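Local coordinates for protein D-alanine--D-alanine ligase (Coxiella burnetii, PDB 3TQT) that joins two D-alanine molecules into D-alanyl-D-alanine at the expense of ATP, probably for peptidoglycan synthesis in cell wall formation, at residues 154-159 with 313-318; 297-302 with 327-332. All coordinates share one frame; numbering follows the deposited sequence.

Interaction 1: residues 154-159 with 313-318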
loop_
_atom_site.group_PDB
_atom_site.type_symbol
_atom_site.label_atom_id
_atom_site.label_comp_id
_atom_site.label_asym_id
_atom_site.label_seq_id
_atom_site.Cartn_x
_atom_site.Cartn_y
_atom_site.Cartn_z
ATOM N N PRO A 154 18.941 -1.432 -12.785
ATOM C CA PRO A 154 20.049 -0.610 -12.280
ATOM C C PRO A 154 19.486 0.566 -11.502
ATOM O O PRO A 154 18.661 1.290 -12.059
ATOM C CB PRO A 154 20.724 -0.097 -13.556
ATOM C CG PRO A 154 20.171 -0.946 -14.673
ATOM C CD PRO A 154 18.799 -1.351 -14.247
ATOM N N VAL A 155 19.887 0.742 -10.244
ATOM C CA VAL A 155 19.440 1.908 -9.481
ATOM C C VAL A 155 20.617 2.625 -8.824
ATOM O O VAL A 155 21.682 2.043 -8.618
ATOM C CB VAL A 155 18.413 1.529 -8.381
ATOM C CG1 VAL A 155 17.242 0.783 -8.994
ATOM C CG2 VAL A 155 19.081 0.676 -7.323
ATOM N N VAL A 156 20.420 3.898 -8.519
ATOM C CA VAL A 156 21.364 4.634 -7.694
ATOM C C VAL A 156 21.416 3.938 -6.341
ATOM O O VAL A 156 20.377 3.658 -5.744
ATOM C CB VAL A 156 20.916 6.090 -7.512
ATOM C CG1 VAL A 156 21.863 6.826 -6.559
ATOM C CG2 VAL A 156 20.855 6.795 -8.872
ATOM N N ASP A 157 22.619 3.640 -5.864
ATOM C CA ASP A 157 22.742 2.881 -4.631
ATOM C C ASP A 157 22.218 3.696 -3.463
ATOM O O ASP A 157 22.087 4.917 -3.553
ATOM C CB ASP A 157 24.184 2.427 -4.376
ATOM C CG ASP A 157 24.264 1.300 -3.338
ATOM O OD1 ASP A 157 23.244 0.592 -3.128
ATOM O OD2 ASP A 157 25.339 1.116 -2.724
ATOM N N TRP A 158 21.896 3.010 -2.373
ATOM C CA TRP A 158 21.328 3.682 -1.215
ATOM C C TRP A 158 21.641 2.895 0.033
ATOM O O TRP A 158 22.018 1.726 -0.032
ATOM C CB TRP A 158 19.811 3.820 -1.359
ATOM C CG TRP A 158 19.074 2.538 -1.074
ATOM C CD1 TRP A 158 18.356 2.233 0.052
ATOM C CD2 TRP A 158 18.995 1.386 -1.923
ATOM N NE1 TRP A 158 17.823 0.971 -0.056
ATOM C CE2 TRP A 158 18.207 0.426 -1.255
ATOM C CE3 TRP A 158 19.519 1.074 -3.186
ATOM C CZ2 TRP A 158 17.928 -0.829 -1.805
ATOM C CZ3 TRP A 158 19.241 -0.165 -3.732
ATOM C CH2 TRP A 158 18.441 -1.101 -3.046
ATOM N N HIS A 159 21.477 3.541 1.175
ATOM C CA HIS A 159 21.574 2.846 2.444
ATOM C C HIS A 159 20.508 3.363 3.376
ATOM O O HIS A 159 20.486 4.540 3.703
ATOM C CB HIS A 159 22.951 3.044 3.083
ATOM C CG HIS A 159 23.120 2.265 4.345
ATOM N ND1 HIS A 159 23.321 0.903 4.353
ATOM C CD2 HIS A 159 23.063 2.645 5.645
ATOM C CE1 HIS A 159 23.410 0.480 5.601
ATOM N NE2 HIS A 159 23.258 1.516 6.405
ATOM N N LEU A 313 20.537 4.907 -14.592
ATOM C CA LEU A 313 20.233 4.497 -13.231
ATOM C C LEU A 313 18.895 5.056 -12.789
ATOM O O LEU A 313 18.669 6.270 -12.840
ATOM C CB LEU A 313 21.304 5.012 -12.276
ATOM C CG LEU A 313 22.732 4.567 -12.571
ATOM C CD1 LEU A 313 23.714 5.264 -11.614
ATOM C CD2 LEU A 313 22.828 3.040 -12.470
ATOM N N VAL A 314 18.013 4.173 -12.339
ATOM C CA VAL A 314 16.741 4.638 -11.819
ATOM C C VAL A 314 17.000 5.262 -10.458
ATOM O O VAL A 314 17.724 4.701 -9.639
ATOM C CB VAL A 314 15.705 3.501 -11.686
ATOM C CG1 VAL A 314 14.438 4.038 -11.056
ATOM C CG2 VAL A 314 15.403 2.884 -13.048
ATOM N N ASN A 315 16.432 6.438 -10.224
ATOM C CA ASN A 315 16.464 6.999 -8.879
ATOM C C ASN A 315 15.122 6.916 -8.169
ATOM O O ASN A 315 15.065 6.711 -6.958
ATOM C CB ASN A 315 16.910 8.452 -8.897
ATOM C CG ASN A 315 17.431 8.907 -7.544
ATOM O OD1 ASN A 315 18.146 8.162 -6.860
ATOM N ND2 ASN A 315 17.067 10.119 -7.143
ATOM N N GLU A 316 14.039 7.095 -8.920
ATOM C CA GLU A 316 12.731 7.220 -8.297
ATOM C C GLU A 316 11.624 6.922 -9.307
ATOM O O GLU A 316 11.799 7.126 -10.503
ATOM C CB GLU A 316 12.555 8.637 -7.720
ATOM C CG GLU A 316 11.212 8.889 -7.052
ATOM C CD GLU A 316 11.166 10.215 -6.291
ATOM O OE1 GLU A 316 12.049 11.066 -6.508
ATOM O OE2 GLU A 316 10.244 10.399 -5.465
ATOM N N ILE A 317 10.506 6.404 -8.808
ATOM C CA ILE A 317 9.276 6.282 -9.606
ATOM C C ILE A 317 8.183 7.082 -8.919
ATOM O O ILE A 317 7.881 6.847 -7.754
ATOM C CB ILE A 317 8.822 4.808 -9.720
ATOM C CG1 ILE A 317 9.991 3.959 -10.245
ATOM C CG2 ILE A 317 7.557 4.693 -10.633
ATOM C CD1 ILE A 317 9.705 2.478 -10.309
ATOM N N ASN A 318 7.599 8.026 -9.642
ATOM C CA ASN A 318 6.586 8.913 -9.091
ATOM C C ASN A 318 5.247 8.550 -9.680
ATOM O O ASN A 318 5.072 8.660 -10.894
ATOM C CB ASN A 318 6.888 10.352 -9.490
ATOM C CG ASN A 318 8.223 10.804 -9.003
ATOM O OD1 ASN A 318 8.368 11.203 -7.849
ATOM N ND2 ASN A 318 9.227 10.722 -9.869
#
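Val155 and Val314 form a single parallel-type beta bridge that docks the loop after helix 141-150 on strand 312-318, an outermost strand of its sheet in the ATP-grasp part of the chain. Two backbone hydrogen bonds make it. Val314 N donates to Pro154 O at 3.0 Å, nearly straight at 170°, and Val156 N donates to Val314 O, also at 3.0 Å. Val314 thus spends both its N-H and its carbonyl on the residues flanking Val155, whose CA adds a CA-H...O contact of 3.3 Å to Val314 O.

Apolar contacts line the bridge. Leu313 CD2 meets the ring of Pro154 at CB, 3.9 Å away, while CB of the same leucine lies against Val156 CG2. The Val155 and Val314 side chains cross obliquely, with Val155 CG1 at 4.1 Å from Val314 CB; Phe305 of the neighbouring strand also packs on Val156.

A polar link runs through Lys145 of helix 141-150, whose NZ hydrogen-bonds both Val156 O and Asn315 OD1. Farther along the strand a classic beta bulge sets Asn315 and Glu316 opposite Asp303 of strand 298-306, and Glu316 and Asn318 are predicted magnesium ligands. With CG anti to its backbone N (chi1 -159°), Asn315 brings OD1 to 3.5 Å from Val156 CB.

Interaction 2: residues 297-302 with 327-332; sequences SGMARV and SMYPKM
Met299 sets its terminal methyl over the centre of one face of the Tyr329 ring: CE sits 3.2 Å from the ring centroid and only 10° off the ring normal, a tight CH-pi contact. The bend of the methionine at chi3 (-45°) folds CE over the ring centre, while SD stays oblique at 4.8 Å from the centroid, a Met-aromatic contact. At the other end of the side chain, Met299 CB touches Tyr329 OH at 3.2 Å. Ala300 O approaches the ring in its plane, 3.4 Å from Tyr329 CE1. Arg301 runs its aliphatic part past Met332, crossing it at about a right angle with CG 3.7 Å from Met332 CE.

One water bridges the Arg301 guanidinium and the helix backbone, accepting from Arg301 NH1 at 3.0 Å and from Tyr329 N in the first turn. Farther out, Tyr329 OH hydrogen-bonds Val234 O, and a salt bridge from Arg301 NE to Asp303 OD1, a predicted magnesium ligand, helps to position the guanidinium. Phe323 and Trp333 also meet the Tyr329 ring, the latter edge-to-face. Helix segment 328-332 runs across strand segment 298-302 at 103°; Leu343 and Leu347 of helix 340-370 join the packing, and helix 277-293 touches Ala300 and Val302.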
loop_
_atom_site.group_PDB
_atom_site.type_symbol
_atom_site.label_atom_id
_atom_site.label_comp_id
_atom_site.label_asym_id
_atom_site.label_seq_id
_atom_site.Cartn_x
_atom_site.Cartn_y
_atom_site.Cartn_z
ATOM N N SER A 297 0.199 0.892 -12.341
ATOM C CA SER A 297 -0.942 0.944 -13.233
ATOM C C SER A 297 -1.138 2.370 -13.640
ATOM O O SER A 297 -0.842 3.289 -12.865
ATOM C CB SER A 297 -2.209 0.470 -12.513
ATOM O OG SER A 297 -2.193 -0.923 -12.356
ATOM N N GLY A 298 -1.636 2.551 -14.857
ATOM C CA GLY A 298 -2.018 3.858 -15.362
ATOM C C GLY A 298 -0.829 4.697 -15.784
ATOM O O GLY A 298 -0.543 4.840 -16.971
ATOM N N MET A 299 -0.120 5.242 -14.802
ATOM C CA MET A 299 0.975 6.164 -15.102
ATOM C C MET A 299 2.070 6.174 -14.049
ATOM O O MET A 299 1.830 5.916 -12.868
ATOM C CB MET A 299 0.421 7.578 -15.227
ATOM C CG MET A 299 -0.392 8.002 -14.006
ATOM S SD MET A 299 -0.760 9.765 -13.977
ATOM C CE MET A 299 0.832 10.408 -14.426
ATOM N N ALA A 300 3.279 6.500 -14.492
ATOM C CA ALA A 300 4.365 6.797 -13.579
ATOM C C ALA A 300 5.347 7.692 -14.305
ATOM O O ALA A 300 5.554 7.551 -15.507
ATOM C CB ALA A 300 5.063 5.527 -13.146
ATOM N N ARG A 301 5.968 8.602 -13.573
ATOM C CA ARG A 301 7.157 9.230 -14.091
ATOM C C ARG A 301 8.361 8.562 -13.447
ATOM O O ARG A 301 8.501 8.579 -12.222
ATOM C CB ARG A 301 7.174 10.722 -13.797
ATOM C CG ARG A 301 8.134 11.470 -14.691
ATOM C CD ARG A 301 8.261 12.910 -14.249
ATOM N NE ARG A 301 8.963 12.985 -12.973
ATOM C CZ ARG A 301 8.560 13.710 -11.939
ATOM N NH1 ARG A 301 7.446 14.427 -12.025
ATOM N NH2 ARG A 301 9.279 13.722 -10.822
ATOM N N VAL A 302 9.215 7.960 -14.272
ATOM C CA VAL A 302 10.438 7.335 -13.780
ATOM C C VAL A 302 11.583 8.311 -13.931
ATOM O O VAL A 302 11.840 8.811 -15.037
ATOM C CB VAL A 302 10.786 6.067 -14.567
ATOM C CG1 VAL A 302 11.969 5.360 -13.911
ATOM C CG2 VAL A 302 9.578 5.144 -14.648
ATOM N N SER A 327 4.145 20.762 -16.275
ATOM C CA SER A 327 4.737 19.627 -15.581
ATOM C C SER A 327 5.302 18.609 -16.559
ATOM O O SER A 327 4.737 18.389 -17.637
ATOM C CB SER A 327 3.712 18.960 -14.670
ATOM O OG SER A 327 3.444 19.777 -13.552
ATOM N N MET A 328 6.405 17.974 -16.166
ATOM C CA MET A 328 7.119 17.070 -17.060
ATOM C C MET A 328 6.285 15.897 -17.558
ATOM O O MET A 328 6.390 15.516 -18.720
ATOM C CB MET A 328 8.426 16.578 -16.422
ATOM C CG MET A 328 9.562 17.644 -16.494
ATOM S SD MET A 328 10.003 18.027 -18.198
ATOM C CE MET A 328 10.921 16.576 -18.673
ATOM N N TYR A 329 5.465 15.307 -16.695
ATOM C CA TYR A 329 4.706 14.146 -17.150
ATOM C C TYR A 329 3.836 14.458 -18.387
ATOM O O TYR A 329 4.019 13.854 -19.433
ATOM C CB TYR A 329 3.891 13.489 -16.031
ATOM C CG TYR A 329 3.286 12.186 -16.509
ATOM C CD1 TYR A 329 3.977 10.984 -16.375
ATOM C CD2 TYR A 329 2.057 12.171 -17.144
ATOM C CE1 TYR A 329 3.438 9.791 -16.844
ATOM C CE2 TYR A 329 1.513 10.990 -17.611
ATOM C CZ TYR A 329 2.201 9.810 -17.462
ATOM O OH TYR A 329 1.650 8.642 -17.943
ATOM N N PRO A 330 2.901 15.410 -18.276
ATOM C CA PRO A 330 2.159 15.733 -19.497
ATOM C C PRO A 330 3.033 16.326 -20.604
ATOM O O PRO A 330 2.773 16.002 -21.758
ATOM C CB PRO A 330 1.121 16.756 -19.028
ATOM C CG PRO A 330 1.639 17.280 -17.721
ATOM C CD PRO A 330 2.363 16.117 -17.103
ATOM N N LYS A 331 4.020 17.164 -20.277
ATOM C CA LYS A 331 4.863 17.764 -21.313
ATOM C C LYS A 331 5.629 16.711 -22.116
ATOM O O LYS A 331 5.737 16.810 -23.329
ATOM C CB LYS A 331 5.846 18.772 -20.722
ATOM C CG LYS A 331 5.258 20.132 -20.448
ATOM C CD LYS A 331 6.331 21.072 -19.896
ATOM C CE LYS A 331 7.567 21.093 -20.789
ATOM N NZ LYS A 331 8.641 21.990 -20.267
ATOM N N MET A 332 6.175 15.709 -21.440
ATOM C CA MET A 332 6.871 14.640 -22.145
ATOM C C MET A 332 5.939 13.898 -23.104
ATOM O O MET A 332 6.307 13.622 -24.254
ATOM C CB MET A 332 7.517 13.667 -21.161
ATOM C CG MET A 332 8.797 14.221 -20.560
ATOM S SD MET A 332 9.662 13.007 -19.566
ATOM C CE MET A 332 8.647 12.960 -18.091
HETATM O O HOH W 1 5.316 15.653 -13.813
#

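Following the chain, 154-159 comes first, then 297-302, 313-318 and 327-332, so the two contacts cross rather than nest. Interaction 1 closes a long loop of 153 residues, which holds nearly all of the four-stranded sheet and most of the five-stranded one, including strand 298-306. Interaction 2 closes a short loop of 24 residues that contains strand 312-318. Their centres lie about 17 Å apart, yet they meet where the two neighbouring strands pair: Asn318 N is 2.8 Å from Arg301 O, a probable hydrogen bond, and Ile317 CG2 packs on Ala300 CB. Together they tie the loop leading into strand 159-161 of the four-stranded sheet and helix 328-335 to one antiparallel strand pair carrying the predicted magnesium ligands.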